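Local coordinates for protein fimbrin (Schizosaccharomyces pombe, PDB 1RT8) that binds and crosslinks actin filaments, associates with actin structures that set up and maintain cell polarity, and takes part in cytokinesis, mating and spore formation, at residues 188-191 against 195-198; 169-174 against 180-185; 216-221 against 242-247; 199-204 against 208-213. One frame throughout, in Å; residues are numbered along the deposited sequence.

In the fold
All four contacts lie in the second calponin-homology domain, within the first actin-binding region. From the N terminus, interaction 2 comes first: the chain leaves helix 162-176, turns and runs back along it as 180-185. Interaction 1 follows, closing the turn that leads from 188-191 into helix 194-203. That helix also carries interaction 4, where the chain leaving its C-terminal end folds back as 208-213. Interaction 3 spans farthest, bringing the start of helix 218-230 to the end of helix 240-244. The four are in series, with none enclosing another. Interaction 1 touches the other three, whereas interactions 2 and 3 stay about 6 Å apart at their nearest atoms.

Interaction 1 of 4, residues 188-191 against 195-198; sequences KDVS and NYTV
The phenol ring of Tyr196 carries the isopropyl group of Val190 on one face. Val190 CB stands 3.9 Å from the ring centroid, 26° off the normal, and is displaced toward the hydroxyl end, a CH-pi contact over the face. Of the two methyls, CG2 reaches Tyr196 OH at 3.4 Å while CG1 lies over the CE2 side. The ring is also met edge-to-face by Phe254, and its hydroxyl bonds with Asn251, both on helix 248-261. The amide of Asn195 is the second flat group: with CG anti to its own carbonyl carbon (chi1 -70°), ND2 donates to Asp189 O at 2.8 Å, the acceptor lying 23° out of the amide plane. Its OD1 accepts from Trp179 NE1. Two waters complete the join: one links Asp189 O to Asn195 N, the other Val190 O to Tyr196 N, so backbone N-H groups of the first helical turn are satisfied through solvent. Putting an alanine at Tyr196 would probably leave Val190 without its aromatic floor and Asn251 without its hydroxyl partner. Waters and one side-chain amide thus join the loop to the first turn of helix 194-203, in a largely buried part of the all-helical calponin-homology fold.

Interaction 2 of 4, residues 169-174 against 180-185; sequences WFNYHL and PRTVSN
With CG anti to its carbonyl carbon (chi1 -73°), Asn171 projects from helix 162-176 to the backbone of the returning chain. There its amide pairs with both polar backbone atoms of Val183. OD1 takes Val183 N at 2.7 Å on a lone pair in the carbonyl plane, nearly straight at 174°. ND2 gives a hydrogen to Val183 O, also at 2.7 Å and with the acceptor in the amide plane. This two-bond ring fixes the amide's rotation and tells its oxygen from its nitrogen. A third bond comes from Thr182 OG1, which donates to Asn171 OD1 at 2.9 Å from above the carbonyl plane, away from the lone pairs. A leucine in place of Asn171 would probably leave Val183 N and O without these partners, Thr182 OG1 without its acceptor in Asn171, and the extended chain less firmly held to the helix.

Beside the polar pairing, Val183 CG2 enters an apolar site. It sits over the centre of the Phe170 ring, 3.9 Å from the centroid and 8° off the normal, a CH-pi contact. Leu174 CD1 meets the same methyl at 3.9 Å, its side chain crossing that of Val183 at about a right angle, and also comes 3.6 Å from Arg181 O. The Arg181 guanidinium is engaged elsewhere, in salt bridges with Asp192 and Glu194. The loop thus runs along helix 162-176. Helix 194-203 lies next to both: its Leu199 packs on Phe170 of the helix, and its Asn195 on Arg181 and Val183 of the loop.

Interaction 3 of 4, residues 216-221 against 242-247; sequences TDVLQR and AMVAGN
Val218 and Val244 meet tip to tip, each sending its CG2 methyl toward the other from one helix to the next; the methyls stand 4.0 Å apart. On Val244 this CG2 lies anti to the carbonyl carbon, a result of chi1 174°, and the same methyl serves Leu219. There the approach differs: the leucine side chain crosses the valine at about a right angle and brings CD1 to within 3.8 Å of Val244 CG2. One methyl therefore sits between two neighbouring residues of the first turn of helix 218-230, and it also comes 4.0 Å from Val218 O. No hydrogen bond joins the two segments, and the contact, small and near the surface, rests on these apolar groups. Val244 also touches Ala222, and the buried Met243 packs on Ala222, Val225 and Leu226.

Helix ends lie close to the contact on both segments. Asp217 is the N-cap of helix 218-230, its OD1 accepting from Gln220 N at 2.9 Å and, weakly, from Leu219 N. After Val244, Gly246 ends the short helix in a Schellman motif, with Gly246 N bonded to Met243 O and Asn247 N to Ala242 O. Asn247 then caps helix 248-261. The contact thus joins a capped helix start to a short helix followed, after the turn at Gly246 and Asn247, by helix 248-261, within the helical bundle of a calponin-homology domain.

Interaction 4 of 4, residues 199-204 against 208-213; sequences LLNQLA and CSRAPL
Asn201, near the C-terminal end of helix 194-203 in this calponin-homology domain, meets Cys208 and Arg210 of the chain that turns back from that end. Its side chain starts along the returning backbone: CB lies 3.5 Å from Cys208 O and 4.1 Å from Arg210 CG. Because CG is anti to the backbone N (chi1 169°), the amide is carried on over this loop, between the Cys208 carbonyl and the aliphatic part of Arg210. At the tip the two branches part. ND2 donates to Cys208 O at 2.8 Å, on a lone pair in the carbonyl plane, with the acceptor 18° out of the amide plane; it also lies near Ser209 CA. Asn201 OD1 turns to the arginine and comes 3.6 Å from Arg210 NE, the amide and guanidinium planes standing 72° apart. The extended arginine chain crosses the asparagine at about a right angle and goes on to Ala177 O, which accepts a hydrogen bond from its NH2 and so ties the loop to the chain that follows helix 162-176.

Cys208 is held from the helix side as well. Its CB packs against Leu200, 4.0 Å from Leu200 CB and close to the Leu200 carbonyl, while Asn228 of helix 218-230 touches it too. Cys208 O has a further neighbour in Asn201 CA, a C-H...O contact at 3.4 Å. The turn itself is closed by the main chain: Cys208 N donates to Ala204 O at 3.2 Å, nearly in line with the carbonyl bond.

Interaction 1 of 4, residues 188-191 against 195-198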
loop_
_atom_site.group_PDB
_atom_site.type_symbol
_atom_site.label_atom_id
_atom_site.label_comp_id
_atom_site.label_asym_id
_atom_site.label_seq_id
_atom_site.Cartn_x
_atom_site.Cartn_y
_atom_site.Cartn_z
ATOM N N LYS A 188 -13.205 18.079 -12.745
ATOM C CA LYS A 188 -13.578 19.268 -13.499
ATOM C C LYS A 188 -12.688 19.517 -14.724
ATOM O O LYS A 188 -13.189 19.791 -15.815
ATOM C CB LYS A 188 -13.534 20.497 -12.587
ATOM C CG LYS A 188 -14.486 21.602 -13.007
ATOM C CD LYS A 188 -15.921 21.088 -13.013
ATOM C CE LYS A 188 -16.902 22.144 -13.498
ATOM N NZ LYS A 188 -18.287 21.593 -13.616
ATOM N N ASP A 189 -11.375 19.410 -14.543
ATOM C CA ASP A 189 -10.420 19.655 -15.625
ATOM C C ASP A 189 -10.477 18.734 -16.849
ATOM O O ASP A 189 -9.908 19.059 -17.888
ATOM C CB ASP A 189 -8.996 19.637 -15.071
ATOM C CG ASP A 189 -8.677 20.871 -14.253
ATOM O OD1 ASP A 189 -9.602 21.667 -13.989
ATOM O OD2 ASP A 189 -7.502 21.039 -13.871
ATOM N N VAL A 190 -11.137 17.588 -16.734
ATOM C CA VAL A 190 -11.213 16.673 -17.869
ATOM C C VAL A 190 -12.648 16.390 -18.261
ATOM O O VAL A 190 -12.901 15.705 -19.252
ATOM C CB VAL A 190 -10.503 15.317 -17.566
ATOM C CG1 VAL A 190 -9.035 15.558 -17.247
ATOM C CG2 VAL A 190 -11.195 14.592 -16.414
ATOM N N SER A 191 -13.583 16.949 -17.500
ATOM C CA SER A 191 -14.999 16.708 -17.735
ATOM C C SER A 191 -15.642 17.228 -19.020
ATOM O O SER A 191 -16.750 16.812 -19.338
ATOM C CB SER A 191 -15.819 17.192 -16.529
ATOM O OG SER A 191 -15.721 18.596 -16.344
ATOM N N ASN A 195 -9.474 18.477 -23.020
ATOM C CA ASN A 195 -8.110 18.090 -22.702
ATOM C C ASN A 195 -7.789 16.661 -23.129
ATOM O O ASN A 195 -6.673 16.377 -23.566
ATOM C CB ASN A 195 -7.834 18.319 -21.216
ATOM C CG ASN A 195 -7.763 19.806 -20.878
ATOM O OD1 ASN A 195 -7.402 20.611 -21.728
ATOM N ND2 ASN A 195 -8.099 20.172 -19.645
ATOM N N TYR A 196 -8.772 15.773 -23.023
ATOM C CA TYR A 196 -8.585 14.388 -23.437
ATOM C C TYR A 196 -8.355 14.348 -24.951
ATOM O O TYR A 196 -7.446 13.662 -25.431
ATOM C CB TYR A 196 -9.822 13.557 -23.085
ATOM C CG TYR A 196 -9.896 13.082 -21.639
ATOM C CD1 TYR A 196 -11.133 12.821 -21.046
ATOM C CD2 TYR A 196 -8.744 12.856 -20.887
ATOM C CE1 TYR A 196 -11.230 12.350 -19.747
ATOM C CE2 TYR A 196 -8.824 12.373 -19.563
ATOM C CZ TYR A 196 -10.076 12.125 -19.006
ATOM O OH TYR A 196 -10.201 11.651 -17.717
ATOM N N THR A 197 -9.174 15.089 -25.697
ATOM C CA THR A 197 -9.050 15.143 -27.156
ATOM C C THR A 197 -7.664 15.629 -27.589
ATOM O O THR A 197 -7.054 15.055 -28.482
ATOM C CB THR A 197 -10.115 16.070 -27.772
ATOM O OG1 THR A 197 -11.416 15.513 -27.553
ATOM C CG2 THR A 197 -9.888 16.230 -29.270
ATOM N N VAL A 198 -7.171 16.695 -26.964
ATOM C CA VAL A 198 -5.854 17.220 -27.306
ATOM C C VAL A 198 -4.786 16.192 -26.922
ATOM O O VAL A 198 -3.842 15.954 -27.676
ATOM C CB VAL A 198 -5.585 18.563 -26.583
ATOM C CG1 VAL A 198 -4.179 19.041 -26.869
ATOM C CG2 VAL A 198 -6.588 19.614 -27.056
HETATM O O HOH W 1 -11.154 18.925 -20.575
HETATM O O HOH W 2 -10.815 16.105 -21.404
#

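Interaction 2 of 4, residues 169-174 against 180-185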
loop_
_atom_site.group_PDB
_atom_site.type_symbol
_atom_site.label_atom_id
_atom_site.label_comp_id
_atom_site.label_asym_id
_atom_site.label_seq_id
_atom_site.Cartn_x
_atom_site.Cartn_y
_atom_site.Cartn_z
ATOM N N TRP A 169 2.549 14.207 -16.303
ATOM C CA TRP A 169 2.592 13.571 -17.619
ATOM C C TRP A 169 1.562 14.199 -18.560
ATOM O O TRP A 169 1.898 14.675 -19.645
ATOM C CB TRP A 169 2.302 12.079 -17.473
ATOM C CG TRP A 169 2.214 11.334 -18.769
ATOM C CD1 TRP A 169 3.255 10.950 -19.571
ATOM C CD2 TRP A 169 1.020 10.854 -19.402
ATOM N NE1 TRP A 169 2.781 10.255 -20.658
ATOM C CE2 TRP A 169 1.414 10.181 -20.581
ATOM C CE3 TRP A 169 -0.345 10.927 -19.088
ATOM C CZ2 TRP A 169 0.493 9.584 -21.446
ATOM C CZ3 TRP A 169 -1.263 10.335 -19.951
ATOM C CH2 TRP A 169 -0.838 9.671 -21.116
ATOM N N PHE A 170 0.305 14.176 -18.131
ATOM C CA PHE A 170 -0.799 14.737 -18.897
ATOM C C PHE A 170 -0.419 16.150 -19.342
ATOM O O PHE A 170 -0.497 16.477 -20.527
ATOM C CB PHE A 170 -2.058 14.755 -18.008
ATOM C CG PHE A 170 -3.352 14.927 -18.756
ATOM C CD1 PHE A 170 -4.518 14.332 -18.279
ATOM C CD2 PHE A 170 -3.420 15.687 -19.918
ATOM C CE1 PHE A 170 -5.726 14.486 -18.944
ATOM C CE2 PHE A 170 -4.626 15.851 -20.592
ATOM C CZ PHE A 170 -5.783 15.249 -20.106
ATOM N N ASN A 171 0.020 16.976 -18.394
ATOM C CA ASN A 171 0.398 18.350 -18.707
ATOM C C ASN A 171 1.621 18.467 -19.606
ATOM O O ASN A 171 1.710 19.384 -20.419
ATOM C CB ASN A 171 0.617 19.153 -17.427
ATOM C CG ASN A 171 -0.680 19.481 -16.730
ATOM O OD1 ASN A 171 -1.624 19.977 -17.353
ATOM N ND2 ASN A 171 -0.741 19.212 -15.432
ATOM N N TYR A 172 2.567 17.549 -19.457
ATOM C CA TYR A 172 3.752 17.567 -20.301
ATOM C C TYR A 172 3.305 17.548 -21.763
ATOM O O TYR A 172 3.872 18.242 -22.603
ATOM C CB TYR A 172 4.624 16.344 -20.015
ATOM C CG TYR A 172 5.683 16.090 -21.066
ATOM C CD1 TYR A 172 6.855 16.851 -21.108
ATOM C CD2 TYR A 172 5.511 15.087 -22.021
ATOM C CE1 TYR A 172 7.833 16.613 -22.079
ATOM C CE2 TYR A 172 6.476 14.843 -22.993
ATOM C CZ TYR A 172 7.635 15.604 -23.018
ATOM O OH TYR A 172 8.590 15.345 -23.976
ATOM N N HIS A 173 2.277 16.757 -22.058
ATOM C CA HIS A 173 1.763 16.656 -23.417
ATOM C C HIS A 173 0.912 17.854 -23.845
ATOM O O HIS A 173 1.067 18.355 -24.958
ATOM C CB HIS A 173 0.965 15.365 -23.579
ATOM C CG HIS A 173 1.816 14.137 -23.602
ATOM N ND1 HIS A 173 2.725 13.884 -24.605
ATOM C CD2 HIS A 173 1.924 13.112 -22.726
ATOM C CE1 HIS A 173 3.359 12.755 -24.345
ATOM N NE2 HIS A 173 2.891 12.266 -23.210
ATOM N N LEU A 174 0.011 18.313 -22.980
ATOM C CA LEU A 174 -0.816 19.462 -23.331
ATOM C C LEU A 174 0.096 20.642 -23.638
ATOM O O LEU A 174 -0.181 21.440 -24.535
ATOM C CB LEU A 174 -1.753 19.833 -22.185
ATOM C CG LEU A 174 -2.830 18.799 -21.859
ATOM C CD1 LEU A 174 -3.707 19.328 -20.734
ATOM C CD2 LEU A 174 -3.664 18.504 -23.108
ATOM N N PRO A 180 -3.546 25.909 -24.347
ATOM C CA PRO A 180 -3.633 26.849 -23.221
ATOM C C PRO A 180 -4.207 26.284 -21.920
ATOM O O PRO A 180 -4.133 26.933 -20.873
ATOM C CB PRO A 180 -4.510 27.975 -23.773
ATOM C CG PRO A 180 -4.359 27.849 -25.268
ATOM C CD PRO A 180 -4.387 26.365 -25.464
ATOM N N ARG A 181 -4.790 25.093 -21.980
ATOM C CA ARG A 181 -5.363 24.501 -20.782
ATOM C C ARG A 181 -4.402 23.584 -20.056
ATOM O O ARG A 181 -3.543 22.950 -20.658
ATOM C CB ARG A 181 -6.648 23.744 -21.116
ATOM C CG ARG A 181 -7.757 24.668 -21.557
ATOM C CD ARG A 181 -9.060 23.952 -21.737
ATOM N NE ARG A 181 -9.578 23.401 -20.487
ATOM C CZ ARG A 181 -10.737 22.762 -20.398
ATOM N NH1 ARG A 181 -11.483 22.606 -21.488
ATOM N NH2 ARG A 181 -11.144 22.269 -19.236
ATOM N N THR A 182 -4.551 23.526 -18.744
ATOM C CA THR A 182 -3.696 22.682 -17.944
ATOM C C THR A 182 -4.606 21.822 -17.081
ATOM O O THR A 182 -5.770 22.169 -16.862
ATOM C CB THR A 182 -2.754 23.551 -17.084
ATOM O OG1 THR A 182 -1.514 22.862 -16.899
ATOM C CG2 THR A 182 -3.390 23.873 -15.734
ATOM N N VAL A 183 -4.085 20.691 -16.618
ATOM C CA VAL A 183 -4.851 19.769 -15.787
ATOM C C VAL A 183 -4.294 19.695 -14.366
ATOM O O VAL A 183 -3.089 19.550 -14.176
ATOM C CB VAL A 183 -4.850 18.345 -16.411
ATOM C CG1 VAL A 183 -5.233 17.306 -15.374
ATOM C CG2 VAL A 183 -5.825 18.293 -17.581
ATOM N N SER A 184 -5.172 19.789 -13.369
ATOM C CA SER A 184 -4.724 19.709 -11.981
ATOM C C SER A 184 -5.559 18.714 -11.179
ATOM O O SER A 184 -5.372 18.560 -9.973
ATOM C CB SER A 184 -4.762 21.095 -11.317
ATOM O OG SER A 184 -6.090 21.537 -11.120
ATOM N N ASN A 185 -6.475 18.040 -11.862
ATOM C CA ASN A 185 -7.328 17.035 -11.249
ATOM C C ASN A 185 -7.921 16.156 -12.342
ATOM O O ASN A 185 -7.685 16.384 -13.531
ATOM C CB ASN A 185 -8.458 17.684 -10.431
ATOM C CG ASN A 185 -9.324 18.640 -11.250
ATOM O OD1 ASN A 185 -9.950 18.254 -12.241
ATOM N ND2 ASN A 185 -9.369 19.899 -10.823
#

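Interaction 3 of 4, residues 216-221 against 242-247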
loop_
_atom_site.group_PDB
_atom_site.type_symbol
_atom_site.label_atom_id
_atom_site.label_comp_id
_atom_site.label_asym_id
_atom_site.label_seq_id
_atom_site.Cartn_x
_atom_site.Cartn_y
_atom_site.Cartn_z
ATOM N N THR A 216 -20.436 20.557 -30.173
ATOM C CA THR A 216 -20.949 21.404 -29.104
ATOM C C THR A 216 -21.594 20.642 -27.952
ATOM O O THR A 216 -21.426 21.023 -26.795
ATOM C CB THR A 216 -21.948 22.440 -29.642
ATOM O OG1 THR A 216 -23.093 21.771 -30.181
ATOM C CG2 THR A 216 -21.289 23.280 -30.733
ATOM N N ASP A 217 -22.337 19.581 -28.248
ATOM C CA ASP A 217 -22.948 18.801 -27.175
ATOM C C ASP A 217 -21.816 18.061 -26.454
ATOM O O ASP A 217 -21.169 17.186 -27.033
ATOM C CB ASP A 217 -23.960 17.797 -27.734
ATOM C CG ASP A 217 -24.687 17.032 -26.637
ATOM O OD1 ASP A 217 -24.016 16.309 -25.869
ATOM O OD2 ASP A 217 -25.928 17.157 -26.536
ATOM N N VAL A 218 -21.576 18.426 -25.195
ATOM C CA VAL A 218 -20.503 17.822 -24.409
ATOM C C VAL A 218 -20.672 16.318 -24.206
ATOM O O VAL A 218 -19.690 15.577 -24.142
ATOM C CB VAL A 218 -20.367 18.502 -23.019
ATOM C CG1 VAL A 218 -21.585 18.194 -22.158
ATOM C CG2 VAL A 218 -19.097 18.035 -22.336
ATOM N N LEU A 219 -21.914 15.864 -24.114
ATOM C CA LEU A 219 -22.157 14.450 -23.923
ATOM C C LEU A 219 -21.754 13.684 -25.173
ATOM O O LEU A 219 -21.236 12.573 -25.081
ATOM C CB LEU A 219 -23.627 14.203 -23.587
ATOM C CG LEU A 219 -23.913 12.888 -22.863
ATOM C CD1 LEU A 219 -22.858 12.646 -21.778
ATOM C CD2 LEU A 219 -25.311 12.941 -22.263
ATOM N N GLN A 220 -21.977 14.282 -26.342
ATOM C CA GLN A 220 -21.610 13.635 -27.598
ATOM C C GLN A 220 -20.107 13.690 -27.781
ATOM O O GLN A 220 -19.501 12.762 -28.312
ATOM C CB GLN A 220 -22.275 14.320 -28.796
ATOM C CG GLN A 220 -23.778 14.125 -28.893
ATOM C CD GLN A 220 -24.379 14.895 -30.058
ATOM O OE1 GLN A 220 -23.933 14.762 -31.201
ATOM N NE2 GLN A 220 -25.395 15.705 -29.774
ATOM N N ARG A 221 -19.502 14.790 -27.353
ATOM C CA ARG A 221 -18.062 14.928 -27.479
ATOM C C ARG A 221 -17.381 13.852 -26.635
ATOM O O ARG A 221 -16.385 13.257 -27.054
ATOM C CB ARG A 221 -17.622 16.311 -27.004
ATOM C CG ARG A 221 -16.143 16.589 -27.189
ATOM C CD ARG A 221 -15.788 17.896 -26.509
ATOM N NE ARG A 221 -16.660 18.974 -26.970
ATOM C CZ ARG A 221 -16.859 20.109 -26.310
ATOM N NH1 ARG A 221 -16.242 20.317 -25.153
ATOM N NH2 ARG A 221 -17.681 21.035 -26.800
ATOM N N ALA A 242 -19.766 9.345 -17.102
ATOM C CA ALA A 242 -18.810 9.425 -15.999
ATOM C C ALA A 242 -17.792 10.527 -16.288
ATOM O O ALA A 242 -17.266 11.160 -15.373
ATOM C CB ALA A 242 -18.099 8.086 -15.809
ATOM N N MET A 243 -17.520 10.750 -17.568
ATOM C CA MET A 243 -16.578 11.785 -17.968
ATOM C C MET A 243 -17.142 13.164 -17.665
ATOM O O MET A 243 -16.502 13.978 -16.994
ATOM C CB MET A 243 -16.278 11.714 -19.465
ATOM C CG MET A 243 -15.295 12.793 -19.904
ATOM S SD MET A 243 -15.024 12.881 -21.682
ATOM C CE MET A 243 -14.205 11.366 -21.951
ATOM N N VAL A 244 -18.339 13.418 -18.183
ATOM C CA VAL A 244 -19.014 14.697 -17.993
ATOM C C VAL A 244 -19.321 14.943 -16.522
ATOM O O VAL A 244 -19.370 16.090 -16.073
ATOM C CB VAL A 244 -20.324 14.745 -18.803
ATOM C CG1 VAL A 244 -21.099 16.010 -18.480
ATOM C CG2 VAL A 244 -20.006 14.694 -20.286
ATOM N N ALA A 245 -19.528 13.864 -15.774
ATOM C CA ALA A 245 -19.822 13.978 -14.349
ATOM C C ALA A 245 -18.543 14.249 -13.560
ATOM O O ALA A 245 -18.595 14.562 -12.377
ATOM C CB ALA A 245 -20.483 12.701 -13.851
ATOM N N GLY A 246 -17.396 14.119 -14.220
ATOM C CA GLY A 246 -16.124 14.358 -13.554
ATOM C C GLY A 246 -15.773 13.362 -12.459
ATOM O O GLY A 246 -15.185 13.729 -11.441
ATOM N N ASN A 247 -16.124 12.098 -12.656
ATOM C CA ASN A 247 -15.817 11.085 -11.655
ATOM C C ASN A 247 -14.302 10.952 -11.506
ATOM O O ASN A 247 -13.607 10.510 -12.427
ATOM C CB ASN A 247 -16.440 9.748 -12.048
ATOM C CG ASN A 247 -16.415 8.751 -10.915
ATOM O OD1 ASN A 247 -15.352 8.264 -10.527
ATOM N ND2 ASN A 247 -17.585 8.452 -10.364
#

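Interaction 4 of 4, residues 199-204 against 208-213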
loop_
_atom_site.group_PDB
_atom_site.type_symbol
_atom_site.label_atom_id
_atom_site.label_comp_id
_atom_site.label_asym_id
_atom_site.label_seq_id
_atom_site.Cartn_x
_atom_site.Cartn_y
_atom_site.Cartn_z
ATOM N N LEU A 199 -4.948 15.574 -25.752
ATOM C CA LEU A 199 -4.000 14.559 -25.291
ATOM C C LEU A 199 -3.919 13.408 -26.297
ATOM O O LEU A 199 -2.837 13.039 -26.745
ATOM C CB LEU A 199 -4.417 14.011 -23.913
ATOM C CG LEU A 199 -3.642 12.780 -23.411
ATOM C CD1 LEU A 199 -2.158 13.105 -23.300
ATOM C CD2 LEU A 199 -4.201 12.327 -22.060
ATOM N N LEU A 200 -5.068 12.846 -26.651
ATOM C CA LEU A 200 -5.102 11.742 -27.604
ATOM C C LEU A 200 -4.518 12.132 -28.970
ATOM O O LEU A 200 -3.843 11.333 -29.623
ATOM C CB LEU A 200 -6.537 11.243 -27.771
ATOM C CG LEU A 200 -7.157 10.600 -26.531
ATOM C CD1 LEU A 200 -8.503 9.985 -26.899
ATOM C CD2 LEU A 200 -6.225 9.527 -25.985
ATOM N N ASN A 201 -4.783 13.362 -29.399
ATOM C CA ASN A 201 -4.268 13.838 -30.677
ATOM C C ASN A 201 -2.761 14.059 -30.586
ATOM O O ASN A 201 -2.037 13.926 -31.570
ATOM C CB ASN A 201 -4.969 15.142 -31.076
ATOM C CG ASN A 201 -4.304 15.823 -32.256
ATOM O OD1 ASN A 201 -3.501 16.745 -32.085
ATOM N ND2 ASN A 201 -4.619 15.361 -33.461
ATOM N N GLN A 202 -2.291 14.392 -29.392
ATOM C CA GLN A 202 -0.875 14.623 -29.182
ATOM C C GLN A 202 -0.155 13.278 -29.127
ATOM O O GLN A 202 0.939 13.135 -29.662
ATOM C CB GLN A 202 -0.670 15.404 -27.880
ATOM C CG GLN A 202 0.751 15.872 -27.613
ATOM C CD GLN A 202 1.338 16.685 -28.754
ATOM O OE1 GLN A 202 0.692 17.587 -29.296
ATOM N NE2 GLN A 202 2.577 16.377 -29.115
ATOM N N LEU A 203 -0.786 12.286 -28.502
ATOM C CA LEU A 203 -0.197 10.953 -28.377
ATOM C C LEU A 203 -0.166 10.144 -29.673
ATOM O O LEU A 203 0.780 9.396 -29.917
ATOM C CB LEU A 203 -0.938 10.136 -27.315
ATOM C CG LEU A 203 -0.822 10.535 -25.843
ATOM C CD1 LEU A 203 -1.580 9.516 -25.016
ATOM C CD2 LEU A 203 0.646 10.601 -25.409
ATOM N N ALA A 204 -1.203 10.283 -30.493
ATOM C CA ALA A 204 -1.287 9.546 -31.755
ATOM C C ALA A 204 -1.990 10.371 -32.835
ATOM O O ALA A 204 -3.135 10.096 -33.194
ATOM C CB ALA A 204 -2.032 8.236 -31.531
ATOM N N CYS A 208 -6.204 9.865 -33.909
ATOM C CA CYS A 208 -7.064 10.780 -33.166
ATOM C C CYS A 208 -6.856 12.229 -33.587
ATOM O O CYS A 208 -5.745 12.754 -33.524
ATOM C CB CYS A 208 -6.796 10.629 -31.668
ATOM S SG CYS A 208 -6.870 8.908 -31.093
ATOM N N SER A 209 -7.943 12.865 -34.011
ATOM C CA SER A 209 -7.911 14.252 -34.461
ATOM C C SER A 209 -8.530 15.176 -33.416
ATOM O O SER A 209 -9.022 14.717 -32.383
ATOM C CB SER A 209 -8.682 14.383 -35.775
ATOM O OG SER A 209 -8.718 15.728 -36.218
ATOM N N ARG A 210 -8.504 16.478 -33.691
ATOM C CA ARG A 210 -9.073 17.460 -32.776
ATOM C C ARG A 210 -10.512 17.793 -33.164
ATOM O O ARG A 210 -11.103 18.741 -32.644
ATOM C CB ARG A 210 -8.225 18.743 -32.752
ATOM C CG ARG A 210 -6.862 18.610 -32.056
ATOM C CD ARG A 210 -6.197 19.986 -31.849
ATOM N NE ARG A 210 -4.925 19.898 -31.129
ATOM C CZ ARG A 210 -4.230 20.947 -30.684
ATOM N NH1 ARG A 210 -4.670 22.178 -30.879
ATOM N NH2 ARG A 210 -3.089 20.766 -30.031
ATOM N N ALA A 211 -11.084 16.999 -34.065
ATOM C CA ALA A 211 -12.456 17.222 -34.518
ATOM C C ALA A 211 -13.485 17.277 -33.379
ATOM O O ALA A 211 -14.423 18.069 -33.428
ATOM C CB ALA A 211 -12.853 16.144 -35.528
ATOM N N PRO A 212 -13.332 16.431 -32.343
ATOM C CA PRO A 212 -14.304 16.468 -31.243
ATOM C C PRO A 212 -14.424 17.861 -30.617
ATOM O O PRO A 212 -15.466 18.225 -30.071
ATOM C CB PRO A 212 -13.751 15.434 -30.263
ATOM C CG PRO A 212 -13.108 14.438 -31.177
ATOM C CD PRO A 212 -12.379 15.323 -32.156
ATOM N N LEU A 213 -13.350 18.633 -30.693
ATOM C CA LEU A 213 -13.362 19.981 -30.140
ATOM C C LEU A 213 -14.487 20.799 -30.775
ATOM O O LEU A 213 -15.020 21.721 -30.155
ATOM C CB LEU A 213 -12.013 20.660 -30.384
ATOM C CG LEU A 213 -10.831 20.045 -29.630
ATOM C CD1 LEU A 213 -9.524 20.732 -30.029
ATOM C CD2 LEU A 213 -11.071 20.174 -28.137
#